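Long-range contact in conserved hypothetical protein (Staphylococcus aureus subsp. aureus, PDB 2AP3), which is of unknown function but is probably a lipoprotein that binds the bacterial cell wall: residues E85-F96 against D119-H129. Numbering follows the deposited sequence.
Sequences EEDAIKKSEQDF and DDVLKEKYKLH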
loop_
_atom_site.group_PDB
_atom_site.type_symbol
_atom_site.label_atom_id
_atom_site.label_comp_id
_atom_site.label_asym_id
_atom_site.label_seq_id
_atom_site.Cartn_x
_atom_site.Cartn_y
_atom_site.Cartn_z
ATOM N N GLU A 85 -7.847 -0.368 0.457
ATOM C CA GLU A 85 -6.544 0.302 0.247
ATOM C C GLU A 85 -6.326 0.577 -1.238
ATOM O O GLU A 85 -5.937 1.674 -1.633
ATOM C CB GLU A 85 -5.380 -0.507 0.844
ATOM C CG GLU A 85 -3.997 0.093 0.491
ATOM C CD GLU A 85 -2.838 -0.544 1.254
ATOM O OE1 GLU A 85 -3.081 -1.168 2.324
ATOM O OE2 GLU A 85 -1.677 -0.445 0.757
ATOM N N GLU A 86 -6.613 -0.418 -2.067
ATOM C CA GLU A 86 -6.476 -0.257 -3.506
ATOM C C GLU A 86 -7.352 0.874 -3.997
ATOM O O GLU A 86 -6.884 1.726 -4.779
ATOM C CB GLU A 86 -6.848 -1.552 -4.213
ATOM C CG GLU A 86 -5.861 -2.683 -3.892
ATOM C CD GLU A 86 -6.221 -3.930 -4.658
ATOM O OE1 GLU A 86 -7.136 -4.685 -4.225
ATOM O OE2 GLU A 86 -5.610 -4.130 -5.720
ATOM N N ASP A 87 -8.598 0.901 -3.526
ATOM C CA ASP A 87 -9.565 1.933 -3.929
ATOM C C ASP A 87 -9.101 3.315 -3.470
ATOM O O ASP A 87 -9.281 4.304 -4.178
ATOM C CB ASP A 87 -10.975 1.625 -3.385
ATOM C CG ASP A 87 -11.628 0.387 -4.047
ATOM O OD1 ASP A 87 -11.158 -0.107 -5.091
ATOM O OD2 ASP A 87 -12.659 -0.080 -3.510
ATOM N N ALA A 88 -8.470 3.382 -2.300
ATOM C CA ALA A 88 -8.042 4.655 -1.742
ATOM C C ALA A 88 -6.914 5.223 -2.580
ATOM O O ALA A 88 -6.898 6.417 -2.886
ATOM C CB ALA A 88 -7.600 4.485 -0.318
ATOM N N ILE A 89 -5.976 4.367 -2.962
ATOM C CA ILE A 89 -4.836 4.810 -3.759
ATOM C C ILE A 89 -5.314 5.227 -5.137
ATOM O O ILE A 89 -4.791 6.184 -5.714
ATOM C CB ILE A 89 -3.713 3.741 -3.807
ATOM C CG1 ILE A 89 -3.066 3.621 -2.422
ATOM C CG2 ILE A 89 -2.691 4.063 -4.910
ATOM C CD1 ILE A 89 -2.321 4.921 -1.983
ATOM N N LYS A 90 -6.326 4.532 -5.652
ATOM C CA LYS A 90 -6.946 4.948 -6.917
ATOM C C LYS A 90 -7.508 6.365 -6.780
ATOM O O LYS A 90 -7.287 7.211 -7.667
ATOM C CB LYS A 90 -8.013 3.953 -7.387
ATOM C CG LYS A 90 -8.667 4.325 -8.717
ATOM C CD LYS A 90 -9.385 3.126 -9.334
ATOM C CE LYS A 90 -10.482 3.541 -10.315
ATOM N NZ LYS A 90 -9.970 4.131 -11.591
ATOM N N LYS A 91 -8.189 6.629 -5.667
ATOM C CA LYS A 91 -8.817 7.938 -5.418
ATOM C C LYS A 91 -7.741 9.016 -5.291
ATOM O O LYS A 91 -7.850 10.094 -5.877
ATOM C CB LYS A 91 -9.680 7.871 -4.152
ATOM C CG LYS A 91 -10.298 9.198 -3.690
ATOM C CD LYS A 91 -11.058 8.989 -2.377
ATOM C CE LYS A 91 -11.231 10.265 -1.573
ATOM N NZ LYS A 91 -12.244 11.173 -2.155
ATOM N N SER A 92 -6.685 8.690 -4.547
ATOM C CA SER A 92 -5.561 9.582 -4.320
ATOM C C SER A 92 -4.887 9.975 -5.645
ATOM O O SER A 92 -4.615 11.167 -5.891
ATOM C CB SER A 92 -4.576 8.896 -3.359
ATOM O OG SER A 92 -3.395 9.648 -3.180
ATOM N N GLU A 93 -4.634 8.989 -6.504
ATOM C CA GLU A 93 -3.991 9.252 -7.788
ATOM C C GLU A 93 -4.873 10.124 -8.679
ATOM O O GLU A 93 -4.368 11.014 -9.368
ATOM C CB GLU A 93 -3.605 7.962 -8.517
ATOM C CG GLU A 93 -2.634 8.215 -9.674
ATOM C CD GLU A 93 -2.529 7.062 -10.645
ATOM O OE1 GLU A 93 -2.456 7.316 -11.866
ATOM O OE2 GLU A 93 -2.519 5.900 -10.202
ATOM N N GLN A 94 -6.182 9.871 -8.657
ATOM C CA GLN A 94 -7.140 10.686 -9.425
ATOM C C GLN A 94 -7.113 12.148 -8.994
ATOM O O GLN A 94 -7.200 13.045 -9.839
ATOM C CB GLN A 94 -8.561 10.119 -9.318
ATOM C CG GLN A 94 -8.811 8.918 -10.227
ATOM C CD GLN A 94 -10.249 8.410 -10.187
ATOM O OE1 GLN A 94 -10.493 7.232 -9.922
ATOM N NE2 GLN A 94 -11.206 9.300 -10.461
ATOM N N ASP A 95 -6.997 12.377 -7.687
ATOM C CA ASP A 95 -6.929 13.725 -7.133
ATOM C C ASP A 95 -5.564 14.361 -7.380
ATOM O O ASP A 95 -5.458 15.587 -7.511
ATOM C CB ASP A 95 -7.222 13.711 -5.631
ATOM C CG ASP A 95 -8.681 13.415 -5.312
ATOM O OD1 ASP A 95 -9.522 13.407 -6.234
ATOM O OD2 ASP A 95 -8.987 13.192 -4.124
ATOM N N PHE A 96 -4.531 13.522 -7.432
ATOM C CA PHE A 96 -3.154 13.969 -7.639
ATOM C C PHE A 96 -2.979 14.690 -8.965
ATOM O O PHE A 96 -2.452 15.804 -8.998
ATOM C CB PHE A 96 -2.171 12.790 -7.552
ATOM C CG PHE A 96 -0.856 13.037 -8.256
ATOM C CD1 PHE A 96 -0.577 12.416 -9.473
ATOM C CD2 PHE A 96 0.093 13.901 -7.711
ATOM C CE1 PHE A 96 0.629 12.646 -10.133
ATOM C CE2 PHE A 96 1.302 14.139 -8.365
ATOM C CZ PHE A 96 1.569 13.513 -9.576
ATOM N N ASP A 119 6.636 15.861 -8.144
ATOM C CA ASP A 119 5.564 15.238 -8.945
ATOM C C ASP A 119 5.964 13.901 -9.534
ATOM O O ASP A 119 5.156 12.978 -9.622
ATOM C CB ASP A 119 5.134 16.143 -10.100
ATOM C CG ASP A 119 4.065 17.118 -9.713
ATOM O OD1 ASP A 119 3.430 16.947 -8.645
ATOM O OD2 ASP A 119 3.863 18.085 -10.497
ATOM N N ASP A 120 7.211 13.803 -9.966
ATOM C CA ASP A 120 7.694 12.565 -10.546
ATOM C C ASP A 120 7.829 11.465 -9.510
ATOM O O ASP A 120 7.596 10.308 -9.820
ATOM C CB ASP A 120 9.022 12.786 -11.270
ATOM C CG ASP A 120 8.868 13.629 -12.516
ATOM O OD1 ASP A 120 7.758 13.685 -13.091
ATOM O OD2 ASP A 120 9.872 14.232 -12.937
ATOM N N VAL A 121 8.220 11.838 -8.294
ATOM C CA VAL A 121 8.352 10.884 -7.202
ATOM C C VAL A 121 6.975 10.443 -6.727
ATOM O O VAL A 121 6.788 9.270 -6.411
ATOM C CB VAL A 121 9.245 11.432 -6.049
ATOM C CG1 VAL A 121 9.354 10.439 -4.881
ATOM C CG2 VAL A 121 10.637 11.715 -6.597
ATOM N N LEU A 122 6.013 11.367 -6.722
ATOM C CA LEU A 122 4.632 11.000 -6.409
ATOM C C LEU A 122 4.069 10.051 -7.471
ATOM O O LEU A 122 3.398 9.067 -7.132
ATOM C CB LEU A 122 3.754 12.248 -6.223
ATOM C CG LEU A 122 3.978 12.999 -4.907
ATOM C CD1 LEU A 122 3.510 14.456 -5.008
ATOM C CD2 LEU A 122 3.275 12.322 -3.735
ATOM N N LYS A 123 4.367 10.313 -8.746
ATOM C CA LYS A 123 4.052 9.364 -9.823
ATOM C C LYS A 123 4.670 7.980 -9.565
ATOM O O LYS A 123 4.006 6.960 -9.726
ATOM C CB LYS A 123 4.498 9.907 -11.198
ATOM C CG LYS A 123 3.561 10.968 -11.734
ATOM C CD LYS A 123 4.241 11.953 -12.677
ATOM C CE LYS A 123 3.306 13.115 -12.961
ATOM N NZ LYS A 123 3.899 14.190 -13.809
ATOM N N GLU A 124 5.925 7.950 -9.124
ATOM C CA GLU A 124 6.594 6.681 -8.832
ATOM C C GLU A 124 5.905 5.976 -7.646
ATOM O O GLU A 124 5.821 4.731 -7.616
ATOM C CB GLU A 124 8.086 6.894 -8.551
ATOM C CG GLU A 124 8.900 5.604 -8.561
ATOM C CD GLU A 124 8.472 4.647 -9.676
ATOM O OE1 GLU A 124 8.663 4.975 -10.865
ATOM O OE2 GLU A 124 7.926 3.569 -9.364
ATOM N N LYS A 125 5.407 6.769 -6.688
ATOM C CA LYS A 125 4.686 6.223 -5.525
ATOM C C LYS A 125 3.489 5.404 -5.993
ATOM O O LYS A 125 3.305 4.253 -5.581
ATOM C CB LYS A 125 4.204 7.339 -4.579
ATOM C CG LYS A 125 3.273 6.842 -3.439
ATOM C CD LYS A 125 2.580 7.998 -2.685
ATOM C CE LYS A 125 1.431 7.508 -1.779
ATOM N NZ LYS A 125 0.821 8.609 -0.955
ATOM N N TYR A 126 2.665 6.004 -6.845
ATOM C CA TYR A 126 1.468 5.327 -7.328
ATOM C C TYR A 126 1.786 4.079 -8.133
ATOM O O TYR A 126 1.088 3.072 -8.022
ATOM C CB TYR A 126 0.568 6.294 -8.089
ATOM C CG TYR A 126 0.096 7.435 -7.216
ATOM C CD1 TYR A 126 -0.551 7.195 -6.001
ATOM C CD2 TYR A 126 0.272 8.764 -7.619
ATOM C CE1 TYR A 126 -0.986 8.249 -5.197
ATOM C CE2 TYR A 126 -0.175 9.821 -6.826
ATOM C CZ TYR A 126 -0.794 9.553 -5.621
ATOM O OH TYR A 126 -1.234 10.591 -4.833
ATOM N N LYS A 127 2.855 4.126 -8.928
ATOM C CA LYS A 127 3.265 2.951 -9.686
ATOM C C LYS A 127 3.753 1.832 -8.759
ATOM O O LYS A 127 3.397 0.656 -8.932
ATOM C CB LYS A 127 4.339 3.322 -10.711
ATOM C CG LYS A 127 4.714 2.166 -11.627
ATOM C CD LYS A 127 5.817 2.512 -12.609
ATOM C CE LYS A 127 6.352 1.247 -13.255
ATOM N NZ LYS A 127 7.476 1.534 -14.193
ATOM N N LEU A 128 4.561 2.190 -7.773
ATOM C CA LEU A 128 5.078 1.181 -6.868
ATOM C C LEU A 128 3.967 0.615 -5.991
ATOM O O LEU A 128 4.022 -0.554 -5.601
ATOM C CB LEU A 128 6.238 1.717 -6.030
ATOM C CG LEU A 128 7.624 1.694 -6.689
ATOM C CD1 LEU A 128 8.619 2.411 -5.775
ATOM C CD2 LEU A 128 8.074 0.253 -6.957
ATOM N N HIS A 129 2.944 1.415 -5.698
ATOM C CA HIS A 129 1.831 0.826 -4.955
ATOM C C HIS A 129 1.118 -0.268 -5.752
ATOM O O HIS A 129 0.729 -1.303 -5.189
ATOM C CB HIS A 129 0.801 1.849 -4.485
ATOM C CG HIS A 129 -0.175 1.246 -3.527
ATOM N ND1 HIS A 129 -1.329 0.618 -3.944
ATOM C CD2 HIS A 129 -0.098 1.050 -2.191
ATOM C CE1 HIS A 129 -1.953 0.107 -2.894
ATOM N NE2 HIS A 129 -1.240 0.378 -1.816
#
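Glu93 lays its CB and CG over one face of the Tyr126 ring, CB standing 3.9 Å from the ring centroid in a CH-pi contact. Tyr126 CE2, at the ring edge, comes within 3.6 Å of Phe96 CG, the two aromatic planes being inclined at 55°. Tyr126 OH ends 2.9 Å from Ser92 OG, and Ser92 OG is hydrogen-bonded to Glu32. Tyr126 thus fills a hole formed by Ile89, Ser92, Glu93 and Phe96, and Phe96 answers as a knob among Asp119, Leu122, Lys123 and Tyr126. Such reciprocal knobs-into-holes packing joins the antiparallel helices 61-96 and 109-150 of this elongated helical bundle; the axes of 85-96 and 119-129 come within 10.8 Å. Helix 10-30 covers one flank through Ile28, which touches Ser92 and Tyr126. Phe96 CE2 reaches Leu122 CB at 3.8 Å, while the Lys123 chain crosses the Phe96 side chain at about a right angle, with CE at the ring edge, in its plane. Toward the other end, Ile89 CG1 sits 3.6 Å above the centre of the His129 imidazole. With CG anti to the backbone N (chi1 173°) and an extended chain, Glu85 brings OE2 into that imidazole's plane, where its anti lone pair accepts a nearly straight 2.7 Å hydrogen bond from His129 NE2.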